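Local coordinates for beta-1,3-1,4-glucanase (Caldicellulosiruptor sp. F32, PDB 5H4R), which hydrolyses the mixed-linkage beta-glucan lichenan, probably by the double-displacement mechanism of family 5 glycosidases, and binds cellotetraose in this structure, at residues S102-V107 with P146-P151; T224-G229 with P257-K262; Y277-Q282 with G288-W293; F342-V347 with V388-K393. The protein carries 1 engineered substitution. One frame throughout, in Å; residues are numbered along the deposited sequence. Where two conformers were deposited one is given.

Contact 1: residues S102-V107 with P146-P151; sequences SWHNHV and PGYYYP
The CB of His104 sits squarely over one face of the Tyr148 phenol, and this CH-pi contact joins two loops of a TIM barrel, those that follow the neighbouring parallel strands 96-99 and 135-139. His104 CB lies 3.6 Å from the centroid of the Tyr148 ring and only 2° off its normal, which puts all six ring carbons at almost the same distance from it. His104 CG stands between the backbone N and the carbonyl carbon (chi1 78°), which swings the imidazole off to the side, near Tyr148 CE2, and presents CB to the face; the two rings meet obliquely, their planes 40° apart and the centroids of the His104 and Tyr148 rings separated by 5.3 Å. Farther out on the same phenol, the Val107 CG2 methyl meets Tyr148 CE1 at 3.9 Å, the valine and the phenol running antiparallel alongside one another.

The second shell fixes both partners. His104 ND1 is hydrogen-bonded to Asp143 OD1, while Asp143 OD2 takes the backbone N of Trp103, and the backbone of Asp143 also bonds to that of Tyr149, so that Asp143, itself in the second loop, holds the first. Just before, Ser102 OG bonds to the N of His142, a residue of the glycan pocket. Gly147 leads into Tyr148 with a backbone shape in which a CB would run into the carbonyl O of Pro146. At the outer edge of the phenol, in its plane, a water lies 3.0 Å from Tyr148 OH and makes a weak 3.4 Å bond to Val107 O.

Contact 2: residues T224-G229 with P257-K262; sequences TVRSTG and PKDSSK
Arg226 and Ser261 mark the closest backbone approach, 7.1 Å between their CA atoms, where the C-terminal part of helix 205-226 faces the irregular loop that leads to strand 267-272. The helix runs out through a type I beta turn from Arg226 to Gly229, whose positive phi suits a glycine. Across the gap, Arg226 bends at its CG (chi2 -52°) and meets Asp259 side-on, the guanidinium and carboxylate planes only 12° apart. In this two-pronged salt bridge Arg226 NE donates to Asp259 OD1 at 2.8 Å, and Arg226 NH2 to the syn lone pair of Asp259 OD2 at 2.7 Å along a nearly straight N-H...O line (170°). Asp259 OD1 also closes an Asx turn, taking the N of Ser261 at 2.9 Å from the other face of the carboxylate. Ser261 CB lies over a face of the guanidinium, 3.9 Å from Arg226 NE, and Arg226 NH1 bonds to the carbonyl O atoms of Asn232 and Arg235. Cutting this residue back to a leucine would probably leave the Asp259 carboxylate without its two-pronged partner and those two carbonyls without their donor. With both carboxylate oxygens engaged, the pairing probably favours an ionised Asp259 and limits its rotation.

Contact 3: residues Y277-Q282 with G288-W293; sequences YNFALQ and GSVSEW
Asn278 O takes the backbone N of Val290 at 3.0 Å, a straight bond (169°) whose donor stands well above the carbonyl plane, and the same oxygen receives a CA-H...O contact from Ser289 CA at 3.5 Å. One residue on, Phe279 CA returns a contact of this kind to Val290 O at 3.4 Å, fastening the short helix 277-280 to the loop that follows it. A water adds a bridge, accepting from Asn278 ND2 and donating to Gly288 O at 2.6 Å.

Phe279 carries the apolar half. With its CG anti to the backbone N (chi1 173°), the ring reaches along the loop until Trp293 CB rests over the middle of one face, 3.5 Å from the Phe279 centroid. The indole itself meets the Phe279 ring obliquely, planes 44° apart, and Ser291 O meets the ring at its edge, 3.5 Å from Phe279 CE1. A serine in place of Phe279 would probably open a gap beneath Trp293 CB and take away one of the surfaces the indole rests on.

Lys332 NZ ties both segments together, bonding to the carbonyls of Phe279, Gln282 and Val290 and to Ser289 OG, while Leu281 touches two glucose units of the bound glycan. Phe279 and Trp293 pack against Phe342 of helix 336-352, and Trp293 also reaches Ile304 of helix 298-316.

Contact 4: residues F342-V347 with V388-K393; sequences FAAYYV and VSAMMK
Met391 and Val347 cross at about a right angle, the thioether chain running over the end of the valine between two neighbouring outer helices of the TIM barrel. Helix 336-352 follows strand 322-327 and helix 385-395 comes after the next barrel strand, 356-361. Their segments here run in nearly the same direction, with a signed crossing angle of -23° and axes 7.6 Å apart at closest approach.

Met391 CG does most of the touching on its side. It lies 3.7 Å from Ala343 CB and 3.8 Å from Val347 CG2, two side chains one helical turn apart, and so fits against both at once. The methionine then bends at its sulfur (chi3 -71°), with SD still close to Val347 CG2. The other valine methyl, CG1, sits anti to the backbone N (chi1 170°), and this sends it onto the helix backbone, 3.7 Å from Met391 O.

Two alanines meet beside this pair. Ala344 and Ala390 bring their CA atoms to 4.7 Å and their CB methyls to 4.0 Å, and Ala344 CB also lies 3.7 Å from Ala390 O. Around them, Ile387, Tyr394 and Ala395 of helix 385-395 extend the seam, and Phe327 of the barrel strand touches both Val347 and Met391 from the inner side.

Everything that meets between these two segments is methyl, methylene, sulfur or helix backbone. The cohesion is therefore shape-dependent dispersion and the burial of apolar surface, and the small alanine side chains probably help the helices to come this near.

Only contact 4 is wholly buried, helix on helix and apolar in its side chains; contact 1 lies at the surface, and contacts 2 and 3 are partly buried. Contact 1 joins barrel loops with an aromatic face and a water, contact 2 ties a helix end to a loop by charge, and contact 3 secures a helix and its following loop with backbone bonds plus an aromatic pair. Contacts 3 and 4 are the two that touch, their centres about 17 Å apart: Trp293 lies against Phe342 and Tyr345, and Phe279 against Phe342, of helix 336-352, the helix whose other face meets 388-393. Contact 2 stands across the chain's centre from both.

Contact 1: residues S102-V107 with P146-P151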
loop_
_atom_site.group_PDB
_atom_site.type_symbol
_atom_site.label_atom_id
_atom_site.label_comp_id
_atom_site.label_asym_id
_atom_site.label_seq_id
_atom_site.Cartn_x
_atom_site.Cartn_y
_atom_site.Cartn_z
ATOM N N SER A 102 7.297 9.619 -0.252
ATOM C CA SER A 102 7.933 10.108 0.966
ATOM C C SER A 102 8.136 11.608 0.812
ATOM O O SER A 102 8.770 12.054 -0.148
ATOM C CB SER A 102 9.251 9.394 1.229
ATOM O OG SER A 102 8.992 8.023 1.442
ATOM N N TRP A 103 7.594 12.384 1.755
ATOM C CA TRP A 103 7.615 13.842 1.636
ATOM C C TRP A 103 8.695 14.526 2.463
ATOM O O TRP A 103 8.977 15.705 2.211
ATOM C CB TRP A 103 6.257 14.443 2.044
ATOM C CG TRP A 103 5.079 13.824 1.354
ATOM C CD1 TRP A 103 4.353 12.745 1.777
ATOM C CD2 TRP A 103 4.519 14.213 0.077
ATOM N NE1 TRP A 103 3.376 12.447 0.855
ATOM C CE2 TRP A 103 3.458 13.332 -0.193
ATOM C CE3 TRP A 103 4.820 15.219 -0.857
ATOM C CZ2 TRP A 103 2.690 13.422 -1.338
ATOM C CZ3 TRP A 103 4.065 15.293 -2.010
ATOM C CH2 TRP A 103 2.988 14.401 -2.229
ATOM N N HIS A 104 9.275 13.846 3.462
ATOM C CA HIS A 104 10.072 14.571 4.454
ATOM C C HIS A 104 11.370 15.136 3.892
ATOM O O HIS A 104 11.912 16.083 4.488
ATOM C CB HIS A 104 10.353 13.693 5.685
ATOM C CG HIS A 104 11.442 12.678 5.501
ATOM N ND1 HIS A 104 11.184 11.367 5.160
ATOM C CD2 HIS A 104 12.783 12.766 5.663
ATOM C CE1 HIS A 104 12.320 10.698 5.097
ATOM N NE2 HIS A 104 13.307 11.521 5.403
ATOM N N ASN A 105 11.889 14.611 2.770
ATOM C CA ASN A 105 13.052 15.217 2.133
ATOM C C ASN A 105 12.672 16.346 1.198
ATOM O O ASN A 105 13.544 16.859 0.482
ATOM C CB ASN A 105 13.864 14.178 1.344
ATOM C CG ASN A 105 14.476 13.119 2.224
ATOM O OD1 ASN A 105 14.215 11.929 2.035
ATOM N ND2 ASN A 105 15.298 13.529 3.182
ATOM N N HIS A 106 11.402 16.767 1.229
ATOM C CA HIS A 106 10.867 17.732 0.286
ATOM C C HIS A 106 10.039 18.810 0.974
ATOM O O HIS A 106 9.198 19.444 0.327
ATOM C CB HIS A 106 10.026 16.994 -0.753
ATOM C CG HIS A 106 10.763 15.867 -1.398
ATOM N ND1 HIS A 106 11.729 16.074 -2.361
ATOM C CD2 HIS A 106 10.715 14.528 -1.192
ATOM C CE1 HIS A 106 12.241 14.910 -2.724
ATOM N NE2 HIS A 106 11.638 13.952 -2.033
ATOM N N VAL A 107 10.266 19.041 2.270
ATOM C CA VAL A 107 9.529 20.046 3.013
ATOM C C VAL A 107 10.507 21.014 3.661
ATOM O O VAL A 107 11.651 20.675 3.983
ATOM C CB VAL A 107 8.603 19.410 4.077
ATOM C CG1 VAL A 107 7.529 18.610 3.399
ATOM C CG2 VAL A 107 9.397 18.561 5.061
ATOM N N PRO A 146 10.661 10.901 14.400
ATOM C CA PRO A 146 10.342 12.054 15.239
ATOM C C PRO A 146 10.575 13.354 14.477
ATOM O O PRO A 146 11.561 13.512 13.765
ATOM C CB PRO A 146 11.300 11.898 16.427
ATOM C CG PRO A 146 11.585 10.419 16.473
ATOM C CD PRO A 146 11.650 10.009 15.036
ATOM N N GLY A 147 9.635 14.278 14.606
ATOM C CA GLY A 147 9.690 15.507 13.858
ATOM C C GLY A 147 8.860 15.495 12.598
ATOM O O GLY A 147 8.540 16.570 12.077
ATOM N N TYR A 148 8.506 14.305 12.097
ATOM C CA TYR A 148 7.549 14.184 11.004
ATOM C C TYR A 148 6.373 13.382 11.549
ATOM O O TYR A 148 5.708 13.848 12.476
ATOM C CB TYR A 148 8.233 13.635 9.749
ATOM C CG TYR A 148 9.379 14.518 9.309
ATOM C CD1 TYR A 148 9.140 15.747 8.713
ATOM C CD2 TYR A 148 10.690 14.138 9.503
ATOM C CE1 TYR A 148 10.184 16.576 8.333
ATOM C CE2 TYR A 148 11.742 14.960 9.109
ATOM C CZ TYR A 148 11.476 16.172 8.530
ATOM O OH TYR A 148 12.513 17.003 8.139
ATOM N N TYR A 149 6.097 12.189 11.009
ATOM C CA TYR A 149 5.023 11.323 11.514
ATOM C C TYR A 149 5.634 10.380 12.546
ATOM O O TYR A 149 6.484 9.549 12.207
ATOM C CB TYR A 149 4.361 10.536 10.374
ATOM C CG TYR A 149 3.128 9.755 10.790
ATOM C CD1 TYR A 149 3.218 8.692 11.684
ATOM C CD2 TYR A 149 1.859 10.106 10.310
ATOM C CE1 TYR A 149 2.099 7.991 12.080
ATOM C CE2 TYR A 149 0.739 9.398 10.699
ATOM C CZ TYR A 149 0.867 8.345 11.573
ATOM O OH TYR A 149 -0.258 7.650 11.956
ATOM N N TYR A 150 5.237 10.517 13.808
ATOM C CA TYR A 150 5.685 9.542 14.794
ATOM C C TYR A 150 4.576 9.267 15.814
ATOM O O TYR A 150 4.117 10.191 16.503
ATOM C CB TYR A 150 6.971 10.003 15.492
ATOM C CG TYR A 150 7.793 8.841 15.979
ATOM C CD1 TYR A 150 8.454 8.001 15.067
ATOM C CD2 TYR A 150 7.864 8.524 17.334
ATOM C CE1 TYR A 150 9.190 6.919 15.495
ATOM C CE2 TYR A 150 8.587 7.444 17.771
ATOM C CZ TYR A 150 9.259 6.646 16.852
ATOM O OH TYR A 150 9.955 5.569 17.341
ATOM N N PRO A 151 4.129 8.003 15.961
ATOM C CA PRO A 151 2.907 7.737 16.750
ATOM C C PRO A 151 3.147 7.437 18.225
ATOM O O PRO A 151 2.980 6.306 18.698
ATOM C CB PRO A 151 2.315 6.532 16.019
ATOM C CG PRO A 151 3.543 5.747 15.598
ATOM C CD PRO A 151 4.544 6.807 15.188
HETATM O O HOH W 1 11.946 19.803 7.254
#

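Contact 2: residues T224-G229 with P257-K262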
loop_
_atom_site.group_PDB
_atom_site.type_symbol
_atom_site.label_atom_id
_atom_site.label_comp_id
_atom_site.label_asym_id
_atom_site.label_seq_id
_atom_site.Cartn_x
_atom_site.Cartn_y
_atom_site.Cartn_z
ATOM N N THR A 224 -8.913 16.588 8.006
ATOM C CA THR A 224 -8.168 17.526 7.170
ATOM C C THR A 224 -8.614 17.421 5.723
ATOM O O THR A 224 -8.875 18.439 5.065
ATOM C CB THR A 224 -6.663 17.240 7.300
ATOM O OG1 THR A 224 -6.248 17.528 8.643
ATOM C CG2 THR A 224 -5.859 18.084 6.347
ATOM N N VAL A 225 -8.711 16.200 5.211
ATOM C CA VAL A 225 -9.090 16.016 3.812
ATOM C C VAL A 225 -10.498 16.552 3.570
ATOM O O VAL A 225 -10.750 17.246 2.580
ATOM C CB VAL A 225 -8.976 14.537 3.410
ATOM C CG1 VAL A 225 -9.587 14.319 2.019
ATOM C CG2 VAL A 225 -7.517 14.098 3.431
ATOM N N ARG A 226 -11.448 16.173 4.422
ATOM C CA ARG A 226 -12.828 16.569 4.189
ATOM C C ARG A 226 -12.985 18.085 4.207
ATOM O O ARG A 226 -13.873 18.638 3.527
ATOM C CB ARG A 226 -13.736 15.936 5.230
ATOM C CG ARG A 226 -13.759 14.414 5.231
ATOM C CD ARG A 226 -14.032 13.851 3.876
ATOM N NE ARG A 226 -14.315 12.411 3.934
ATOM C CZ ARG A 226 -14.113 11.572 2.926
ATOM N NH1 ARG A 226 -13.597 12.014 1.784
ATOM N NH2 ARG A 226 -14.427 10.290 3.071
ATOM N N SER A 227 -12.162 18.773 5.001
ATOM C CA SER A 227 -12.292 20.221 5.153
ATOM C C SER A 227 -11.861 20.998 3.918
ATOM O O SER A 227 -12.165 22.195 3.839
ATOM C CB SER A 227 -11.477 20.693 6.366
ATOM O OG SER A 227 -10.084 20.667 6.085
ATOM N N THR A 228 -11.203 20.357 2.941
ATOM C CA THR A 228 -10.671 21.083 1.793
ATOM C C THR A 228 -11.666 21.219 0.648
ATOM O O THR A 228 -11.377 21.929 -0.319
ATOM C CB THR A 228 -9.384 20.419 1.276
ATOM O OG1 THR A 228 -9.644 19.087 0.834
ATOM C CG2 THR A 228 -8.292 20.433 2.346
ATOM N N GLY A 229 -12.830 20.599 0.738
ATOM C CA GLY A 229 -13.886 20.834 -0.229
ATOM C C GLY A 229 -13.732 20.064 -1.524
ATOM O O GLY A 229 -12.931 19.138 -1.660
ATOM N N PRO A 257 -12.005 6.058 11.762
ATOM C CA PRO A 257 -12.323 7.469 12.005
ATOM C C PRO A 257 -13.768 7.798 11.684
ATOM O O PRO A 257 -14.352 7.260 10.742
ATOM C CB PRO A 257 -11.387 8.230 11.052
ATOM C CG PRO A 257 -10.389 7.288 10.627
ATOM C CD PRO A 257 -10.899 5.890 10.811
ATOM N N LYS A 258 -14.311 8.736 12.447
ATOM C CA LYS A 258 -15.601 9.329 12.130
ATOM C C LYS A 258 -15.456 10.160 10.867
ATOM O O LYS A 258 -14.457 10.850 10.679
ATOM C CB LYS A 258 -16.086 10.185 13.296
ATOM C CG LYS A 258 -16.105 9.460 14.625
ATOM C CD LYS A 258 -16.922 8.173 14.601
ATOM C CE LYS A 258 -18.402 8.435 14.364
ATOM N NZ LYS A 258 -19.198 7.173 14.423
ATOM N N ASP A 259 -16.453 10.090 9.993
ATOM C CA ASP A 259 -16.353 10.706 8.681
ATOM C C ASP A 259 -17.525 11.649 8.494
ATOM O O ASP A 259 -18.679 11.264 8.694
ATOM C CB ASP A 259 -16.328 9.634 7.579
ATOM C CG ASP A 259 -15.976 10.196 6.215
ATOM O OD1 ASP A 259 -15.911 11.437 6.073
ATOM O OD2 ASP A 259 -15.747 9.375 5.293
ATOM N N SER A 260 -17.231 12.888 8.127
ATOM C CA SER A 260 -18.288 13.864 7.921
ATOM C C SER A 260 -18.898 13.789 6.530
ATOM O O SER A 260 -19.908 14.464 6.282
ATOM C CB SER A 260 -17.733 15.261 8.168
ATOM O OG SER A 260 -16.698 15.531 7.241
ATOM N N SER A 261 -18.338 12.975 5.636
ATOM C CA SER A 261 -18.898 12.816 4.301
ATOM C C SER A 261 -20.379 12.486 4.378
ATOM O O SER A 261 -20.793 11.609 5.141
ATOM C CB SER A 261 -18.157 11.703 3.560
ATOM O OG SER A 261 -18.765 11.451 2.303
ATOM N N LYS A 262 -21.179 13.189 3.575
ATOM C CA LYS A 262 -22.582 12.831 3.444
ATOM C C LYS A 262 -22.759 11.509 2.706
ATOM O O LYS A 262 -23.834 10.912 2.782
ATOM C CB LYS A 262 -23.326 13.960 2.738
ATOM C CG LYS A 262 -23.371 15.242 3.576
ATOM C CD LYS A 262 -24.134 16.375 2.912
ATOM C CE LYS A 262 -24.059 17.643 3.765
ATOM N NZ LYS A 262 -24.828 18.782 3.191
#

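Contact 3: residues Y277-Q282 with G288-W293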
loop_
_atom_site.group_PDB
_atom_site.type_symbol
_atom_site.label_atom_id
_atom_site.label_comp_id
_atom_site.label_asym_id
_atom_site.label_seq_id
_atom_site.Cartn_x
_atom_site.Cartn_y
_atom_site.Cartn_z
ATOM N N TYR A 277 5.471 -15.047 5.621
ATOM C CA TYR A 277 6.657 -14.195 5.665
ATOM C C TYR A 277 7.918 -14.938 5.231
ATOM O O TYR A 277 8.728 -14.399 4.460
ATOM C CB TYR A 277 6.817 -13.645 7.080
ATOM C CG TYR A 277 8.126 -12.941 7.326
ATOM C CD1 TYR A 277 8.313 -11.620 6.903
ATOM C CD2 TYR A 277 9.168 -13.578 7.963
ATOM C CE1 TYR A 277 9.503 -10.990 7.106
ATOM C CE2 TYR A 277 10.363 -12.932 8.170
ATOM C CZ TYR A 277 10.516 -11.644 7.741
ATOM O OH TYR A 277 11.739 -11.030 7.977
ATOM N N ASN A 278 8.107 -16.168 5.718
ATOM C CA ASN A 278 9.368 -16.870 5.473
ATOM C C ASN A 278 9.579 -17.143 3.986
ATOM O O ASN A 278 10.733 -17.214 3.522
ATOM C CB ASN A 278 9.452 -18.159 6.301
ATOM C CG ASN A 278 8.338 -19.176 6.011
ATOM O OD1 ASN A 278 7.430 -18.937 5.239
ATOM N ND2 ASN A 278 8.436 -20.336 6.646
ATOM N N PHE A 279 8.492 -17.269 3.216
ATOM C CA PHE A 279 8.548 -17.400 1.762
ATOM C C PHE A 279 8.615 -16.055 1.039
ATOM O O PHE A 279 9.475 -15.845 0.179
ATOM C CB PHE A 279 7.322 -18.175 1.245
ATOM C CG PHE A 279 7.222 -18.197 -0.235
ATOM C CD1 PHE A 279 8.073 -18.963 -0.991
ATOM C CD2 PHE A 279 6.285 -17.405 -0.896
ATOM C CE1 PHE A 279 8.005 -18.955 -2.362
ATOM C CE2 PHE A 279 6.217 -17.405 -2.264
ATOM C CZ PHE A 279 7.058 -18.178 -2.999
ATOM N N ALA A 280 7.705 -15.141 1.376
ATOM C CA ALA A 280 7.450 -13.967 0.553
ATOM C C ALA A 280 8.449 -12.837 0.764
ATOM O O ALA A 280 8.807 -12.155 -0.195
ATOM C CB ALA A 280 6.052 -13.467 0.854
ATOM N N LEU A 281 8.882 -12.611 1.998
ATOM C CA LEU A 281 9.604 -11.389 2.336
ATOM C C LEU A 281 10.936 -11.643 3.028
ATOM O O LEU A 281 11.885 -10.893 2.803
ATOM C CB LEU A 281 8.704 -10.514 3.190
ATOM C CG LEU A 281 9.302 -9.212 3.717
ATOM C CD1 LEU A 281 9.738 -8.330 2.582
ATOM C CD2 LEU A 281 8.249 -8.507 4.582
ATOM N N GLN A 282 11.045 -12.686 3.855
ATOM C CA GLN A 282 12.318 -13.002 4.485
ATOM C C GLN A 282 13.395 -13.221 3.428
ATOM O O GLN A 282 13.157 -13.845 2.393
ATOM C CB GLN A 282 12.186 -14.247 5.372
ATOM C CG GLN A 282 13.393 -14.483 6.223
ATOM C CD GLN A 282 13.144 -15.528 7.300
ATOM O OE1 GLN A 282 12.221 -16.330 7.200
ATOM N NE2 GLN A 282 13.966 -15.519 8.336
ATOM N N GLY A 288 15.720 -19.746 8.287
ATOM C CA GLY A 288 14.280 -19.685 8.365
ATOM C C GLY A 288 13.595 -19.353 7.057
ATOM O O GLY A 288 12.407 -19.656 6.895
ATOM N N SER A 289 14.314 -18.758 6.117
ATOM C CA SER A 289 13.739 -18.511 4.806
ATOM C C SER A 289 13.374 -19.825 4.134
ATOM O O SER A 289 14.080 -20.830 4.274
ATOM C CB SER A 289 14.738 -17.754 3.941
ATOM O OG SER A 289 14.258 -17.596 2.622
ATOM N N VAL A 290 12.283 -19.797 3.382
ATOM C CA VAL A 290 11.945 -20.868 2.458
ATOM C C VAL A 290 11.757 -20.273 1.070
ATOM O O VAL A 290 11.370 -19.114 0.898
ATOM C CB VAL A 290 10.702 -21.661 2.908
ATOM C CG1 VAL A 290 10.906 -22.223 4.318
ATOM C CG2 VAL A 290 9.480 -20.837 2.846
ATOM N N SER A 291 12.046 -21.086 0.065
ATOM C CA SER A 291 11.928 -20.664 -1.320
ATOM C C SER A 291 10.834 -21.398 -2.075
ATOM O O SER A 291 10.587 -21.073 -3.238
ATOM C CB SER A 291 13.256 -20.879 -2.053
ATOM O OG SER A 291 13.571 -22.259 -2.109
ATOM N N GLU A 292 10.191 -22.374 -1.452
ATOM C CA GLU A 292 9.130 -23.152 -2.082
ATOM C C GLU A 292 7.782 -22.751 -1.517
ATOM O O GLU A 292 7.638 -22.534 -0.309
ATOM C CB GLU A 292 9.340 -24.651 -1.847
ATOM C CG GLU A 292 10.578 -25.192 -2.493
ATOM C CD GLU A 292 10.776 -26.672 -2.206
ATOM O OE1 GLU A 292 9.989 -27.237 -1.415
ATOM O OE2 GLU A 292 11.715 -27.269 -2.777
ATOM N N TRP A 293 6.785 -22.709 -2.392
ATOM C CA TRP A 293 5.401 -22.432 -2.032
ATOM C C TRP A 293 4.561 -23.307 -2.947
ATOM O O TRP A 293 4.795 -23.327 -4.151
ATOM C CB TRP A 293 5.049 -20.943 -2.205
ATOM C CG TRP A 293 3.754 -20.567 -1.560
ATOM C CD1 TRP A 293 3.594 -19.978 -0.337
ATOM C CD2 TRP A 293 2.431 -20.769 -2.083
ATOM N NE1 TRP A 293 2.254 -19.783 -0.075
ATOM C CE2 TRP A 293 1.520 -20.269 -1.124
ATOM C CE3 TRP A 293 1.934 -21.327 -3.267
ATOM C CZ2 TRP A 293 0.130 -20.341 -1.306
ATOM C CZ3 TRP A 293 0.566 -21.396 -3.448
ATOM C CH2 TRP A 293 -0.320 -20.897 -2.477
HETATM O O HOH W 2 10.656 -20.784 8.516
#

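Contact 4: residues F342-V347 with V388-K393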
loop_
_atom_site.group_PDB
_atom_site.type_symbol
_atom_site.label_atom_id
_atom_site.label_comp_id
_atom_site.label_asym_id
_atom_site.label_seq_id
_atom_site.Cartn_x
_atom_site.Cartn_y
_atom_site.Cartn_z
ATOM N N PHE A 342 1.887 -18.970 -5.702
ATOM C CA PHE A 342 1.602 -18.003 -4.646
ATOM C C PHE A 342 0.726 -16.865 -5.152
ATOM O O PHE A 342 -0.256 -16.483 -4.499
ATOM C CB PHE A 342 2.923 -17.445 -4.102
ATOM C CG PHE A 342 2.783 -16.217 -3.249
ATOM C CD1 PHE A 342 2.515 -16.301 -1.900
ATOM C CD2 PHE A 342 2.970 -14.953 -3.811
ATOM C CE1 PHE A 342 2.401 -15.144 -1.124
ATOM C CE2 PHE A 342 2.864 -13.804 -3.049
ATOM C CZ PHE A 342 2.586 -13.893 -1.705
ATOM N N ALA A 343 1.107 -16.268 -6.283
ATOM C CA ALA A 343 0.428 -15.057 -6.722
ATOM C C ALA A 343 -1.000 -15.348 -7.137
ATOM O O ALA A 343 -1.922 -14.582 -6.800
ATOM C CB ALA A 343 1.191 -14.405 -7.879
ATOM N N ALA A 344 -1.212 -16.453 -7.844
ATOM C CA ALA A 344 -2.562 -16.839 -8.210
ATOM C C ALA A 344 -3.395 -17.102 -6.965
ATOM O O ALA A 344 -4.547 -16.667 -6.872
ATOM C CB ALA A 344 -2.527 -18.082 -9.100
ATOM N N TYR A 345 -2.844 -17.859 -6.018
ATOM C CA TYR A 345 -3.609 -18.222 -4.834
ATOM C C TYR A 345 -3.955 -16.993 -4.010
ATOM O O TYR A 345 -5.101 -16.826 -3.574
ATOM C CB TYR A 345 -2.836 -19.235 -3.984
ATOM C CG TYR A 345 -3.652 -19.719 -2.813
ATOM C CD1 TYR A 345 -4.496 -20.813 -2.951
ATOM C CD2 TYR A 345 -3.585 -19.090 -1.585
ATOM C CE1 TYR A 345 -5.264 -21.264 -1.887
ATOM C CE2 TYR A 345 -4.354 -19.546 -0.497
ATOM C CZ TYR A 345 -5.186 -20.618 -0.663
ATOM O OH TYR A 345 -5.943 -21.078 0.387
ATOM N N TYR A 346 -2.964 -16.122 -3.777
ATOM C CA TYR A 346 -3.163 -14.950 -2.941
ATOM C C TYR A 346 -4.262 -14.064 -3.518
ATOM O O TYR A 346 -5.184 -13.655 -2.803
ATOM C CB TYR A 346 -1.845 -14.204 -2.820
ATOM C CG TYR A 346 -1.782 -13.139 -1.765
ATOM C CD1 TYR A 346 -2.456 -11.929 -1.926
ATOM C CD2 TYR A 346 -0.987 -13.294 -0.647
ATOM C CE1 TYR A 346 -2.361 -10.927 -0.967
ATOM C CE2 TYR A 346 -0.901 -12.296 0.325
ATOM C CZ TYR A 346 -1.591 -11.126 0.147
ATOM O OH TYR A 346 -1.486 -10.128 1.081
ATOM N N VAL A 347 -4.205 -13.800 -4.830
ATOM C CA VAL A 347 -5.209 -12.946 -5.464
ATOM C C VAL A 347 -6.596 -13.603 -5.428
ATOM O O VAL A 347 -7.602 -12.940 -5.147
ATOM C CB VAL A 347 -4.772 -12.587 -6.895
ATOM C CG1 VAL A 347 -5.913 -11.899 -7.656
ATOM C CG2 VAL A 347 -3.585 -11.680 -6.839
ATOM N N VAL A 388 2.353 -12.107 -13.527
ATOM C CA VAL A 388 1.282 -11.180 -13.883
ATOM C C VAL A 388 0.068 -11.956 -14.370
ATOM O O VAL A 388 -1.054 -11.741 -13.903
ATOM C CB VAL A 388 1.768 -10.163 -14.927
ATOM C CG1 VAL A 388 0.626 -9.266 -15.369
ATOM C CG2 VAL A 388 2.910 -9.309 -14.348
ATOM N N SER A 389 0.288 -12.913 -15.274
ATOM C CA SER A 389 -0.819 -13.692 -15.817
ATOM C C SER A 389 -1.509 -14.499 -14.732
ATOM O O SER A 389 -2.737 -14.689 -14.773
ATOM C CB SER A 389 -0.316 -14.623 -16.914
ATOM O OG SER A 389 0.080 -13.874 -18.032
ATOM N N ALA A 390 -0.734 -15.001 -13.772
ATOM C CA ALA A 390 -1.309 -15.753 -12.660
ATOM C C ALA A 390 -2.278 -14.889 -11.867
ATOM O O ALA A 390 -3.363 -15.347 -11.481
ATOM C CB ALA A 390 -0.195 -16.276 -11.749
ATOM N N MET A 391 -1.905 -13.632 -11.626
ATOM C CA MET A 391 -2.777 -12.729 -10.896
ATOM C C MET A 391 -3.985 -12.370 -11.736
ATOM O O MET A 391 -5.107 -12.314 -11.228
ATOM C CB MET A 391 -1.999 -11.489 -10.477
ATOM C CG MET A 391 -0.879 -11.836 -9.514
ATOM S SD MET A 391 -0.166 -10.401 -8.739
ATOM C CE MET A 391 0.721 -9.660 -10.122
ATOM N N MET A 392 -3.779 -12.124 -13.029
ATOM C CA MET A 392 -4.888 -11.641 -13.843
ATOM C C MET A 392 -5.969 -12.696 -13.997
ATOM O O MET A 392 -7.148 -12.354 -14.186
ATOM C CB MET A 392 -4.372 -11.195 -15.201
ATOM C CG MET A 392 -3.458 -10.030 -15.128
ATOM S SD MET A 392 -4.251 -8.608 -14.336
ATOM C CE MET A 392 -2.772 -7.669 -13.950
ATOM N N LYS A 393 -5.583 -13.975 -13.945
ATOM C CA LYS A 393 -6.540 -15.066 -14.062
ATOM C C LYS A 393 -7.613 -14.997 -12.987
ATOM O O LYS A 393 -8.762 -15.370 -13.243
ATOM C CB LYS A 393 -5.806 -16.399 -13.984
ATOM C CG LYS A 393 -6.695 -17.618 -14.156
ATOM C CD LYS A 393 -5.843 -18.888 -14.214
ATOM C CE LYS A 393 -6.696 -20.154 -14.302
ATOM N NZ LYS A 393 -7.519 -20.179 -15.534
#